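Local coordinates for BH2621 protein (Bacillus halodurans, PDB 2QML) that is of unknown function but probably works as a GNAT-fold N-acyltransferase, perhaps acylating a lysine side chain in siderophore biosynthesis, at residues A[102-107]-A[137-142]. Numbering follows the deposited sequence.
Sequences EEHDQG and EPDTNT
The His-104 ring lies between two aliphatic groups. On one face sits CB of Asp-139, 3.6 Å from the ring centroid in a CH-pi contact and displaced toward the ND1–CG side. The opposite face carries CG of Glu-103. His-104 and Asp-139 run side by side and point the same way, with ring and carboxylate planes 50° apart. Asp-139 OD2 stays at van der Waals distance from the ring, 3.8 Å from CE1.

The Thr-140 hydroxyl has two roles. OG1 donates to the backbone O of His-104 (2.7 Å) and accepts from NE2 of Gln-106 (2.9 Å). The second bond is nearly straight, and OG1 lies close to the Gln-106 amide plane. The Gln-106 chain is extended at chi2 (180°), which places CD anti to CA, and it crosses the Thr-140 side chain at about a right angle. Its NE2 also rests against CB of Glu-137. The other end of the amide, OE1, takes a hydrogen bond from Lys-134 of helix 123-135.

The two segments lead into parallel neighbours of the central GNAT sheet, strands 106-112 and 142-145, which helix 123-135 connects in a beta-alpha-beta crossover. Pairing begins here: N of Gln-106 donates to O of Thr-142 (3.2 Å). Each segment turns just before its strand, through type I turns at Glu-102 to Asp-105 and Glu-137 to Thr-140.

Asp-105 lies alongside Thr-142, with OD1 3.6 Å from the threonine CB. Two waters donate to this OD1. One also accepts from N of Asn-141; the other also donates to OG1 of Thr-142. Asp-105 OD2 is held by Tyr-99 and, from above the carboxylate plane, by N of Glu-102. Glu-182 is a further partner of the Thr-142 hydroxyl.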
loop_
_atom_site.group_PDB
_atom_site.type_symbol
_atom_site.label_atom_id
_atom_site.label_comp_id
_atom_site.label_asym_id
_atom_site.label_seq_id
_atom_site.Cartn_x
_atom_site.Cartn_y
_atom_site.Cartn_z
ATOM N N GLU A 102 3.590 16.897 7.721
ATOM C CA GLU A 102 3.541 16.959 9.172
ATOM C C GLU A 102 4.313 15.737 9.681
ATOM O O GLU A 102 4.397 14.701 9.037
ATOM C CB GLU A 102 2.107 17.012 9.691
ATOM C CG GLU A 102 1.325 18.255 9.217
ATOM N N GLU A 103 4.889 15.903 10.862
ATOM C CA GLU A 103 5.774 14.944 11.515
ATOM C C GLU A 103 5.353 13.478 11.465
ATOM O O GLU A 103 6.176 12.603 11.239
ATOM C CB GLU A 103 5.898 15.390 12.985
ATOM C CG GLU A 103 6.772 14.550 13.909
ATOM C CD GLU A 103 8.253 14.845 13.787
ATOM O OE1 GLU A 103 8.645 15.722 12.970
ATOM O OE2 GLU A 103 9.020 14.196 14.542
ATOM N N HIS A 104 4.068 13.224 11.657
ATOM C CA HIS A 104 3.545 11.847 11.735
ATOM C C HIS A 104 2.784 11.400 10.503
ATOM O O HIS A 104 2.112 10.402 10.527
ATOM C CB HIS A 104 2.679 11.689 12.972
ATOM C CG HIS A 104 3.446 11.894 14.228
ATOM N ND1 HIS A 104 3.499 13.112 14.875
ATOM C CD2 HIS A 104 4.267 11.064 14.901
ATOM C CE1 HIS A 104 4.280 13.004 15.930
ATOM N NE2 HIS A 104 4.762 11.772 15.966
ATOM N N ASP A 105 2.922 12.121 9.397
ATOM C CA ASP A 105 2.297 11.685 8.169
ATOM C C ASP A 105 2.877 10.338 7.766
ATOM O O ASP A 105 4.059 10.103 7.932
ATOM C CB ASP A 105 2.545 12.682 7.027
ATOM C CG ASP A 105 1.781 13.999 7.163
ATOM O OD1 ASP A 105 0.935 14.152 8.053
ATOM O OD2 ASP A 105 1.997 14.840 6.253
ATOM N N GLN A 106 2.048 9.493 7.169
ATOM C CA GLN A 106 2.461 8.206 6.701
ATOM C C GLN A 106 2.159 8.095 5.204
ATOM O O GLN A 106 1.392 8.881 4.629
ATOM C CB GLN A 106 1.747 7.069 7.470
ATOM C CG GLN A 106 2.021 7.020 8.970
ATOM C CD GLN A 106 1.267 5.890 9.579
ATOM O OE1 GLN A 106 1.181 4.846 8.986
ATOM N NE2 GLN A 106 0.736 6.072 10.763
ATOM N N GLY A 107 2.780 7.101 4.596
ATOM C CA GLY A 107 2.561 6.746 3.209
ATOM C C GLY A 107 2.372 5.275 2.981
ATOM O O GLY A 107 2.585 4.463 3.887
ATOM N N GLU A 137 -2.345 5.067 14.654
ATOM C CA GLU A 137 -1.260 5.875 15.250
ATOM C C GLU A 137 -1.885 7.216 15.698
ATOM O O GLU A 137 -2.407 7.948 14.881
ATOM C CB GLU A 137 -0.140 6.043 14.241
ATOM C CG GLU A 137 0.916 7.020 14.684
ATOM C CD GLU A 137 1.749 6.502 15.840
ATOM O OE1 GLU A 137 2.050 5.289 15.837
ATOM O OE2 GLU A 137 2.120 7.330 16.693
ATOM N N PRO A 138 -1.867 7.534 17.009
ATOM C CA PRO A 138 -2.649 8.738 17.429
ATOM C C PRO A 138 -2.284 10.058 16.751
ATOM O O PRO A 138 -3.175 10.836 16.465
ATOM C CB PRO A 138 -2.420 8.791 18.950
ATOM C CG PRO A 138 -2.168 7.338 19.296
ATOM C CD PRO A 138 -1.333 6.812 18.188
ATOM N N ASP A 139 -1.019 10.290 16.461
ATOM C CA ASP A 139 -0.676 11.585 15.892
ATOM C C ASP A 139 -0.713 11.613 14.370
ATOM O O ASP A 139 -0.511 12.678 13.783
ATOM C CB ASP A 139 0.708 11.986 16.385
ATOM C CG ASP A 139 0.757 12.195 17.910
ATOM O OD1 ASP A 139 -0.242 12.707 18.471
ATOM O OD2 ASP A 139 1.804 11.848 18.521
ATOM N N THR A 140 -0.972 10.482 13.733
ATOM C CA THR A 140 -1.093 10.490 12.265
ATOM C C THR A 140 -2.476 10.961 11.827
ATOM O O THR A 140 -3.473 10.303 12.103
ATOM C CB THR A 140 -0.830 9.114 11.658
ATOM O OG1 THR A 140 0.524 8.749 11.926
ATOM C CG2 THR A 140 -1.117 9.128 10.144
ATOM N N ASN A 141 -2.526 12.093 11.120
ATOM C CA ASN A 141 -3.794 12.622 10.595
ATOM C C ASN A 141 -3.925 12.495 9.099
ATOM O O ASN A 141 -5.012 12.659 8.559
ATOM C CB ASN A 141 -3.905 14.097 10.919
ATOM C CG ASN A 141 -3.726 14.389 12.388
ATOM O OD1 ASN A 141 -4.325 13.741 13.244
ATOM N ND2 ASN A 141 -2.885 15.377 12.695
ATOM N N THR A 142 -2.823 12.186 8.431
ATOM C CA THR A 142 -2.793 12.159 6.973
ATOM C C THR A 142 -1.975 11.002 6.482
ATOM O O THR A 142 -0.877 10.736 7.012
ATOM C CB THR A 142 -2.187 13.489 6.394
ATOM O OG1 THR A 142 -2.873 14.603 6.985
ATOM C CG2 THR A 142 -2.242 13.508 4.802
HETATM O O HOH W 1 -0.106 13.274 10.406
HETATM O O HOH W 2 -0.986 15.986 8.193
#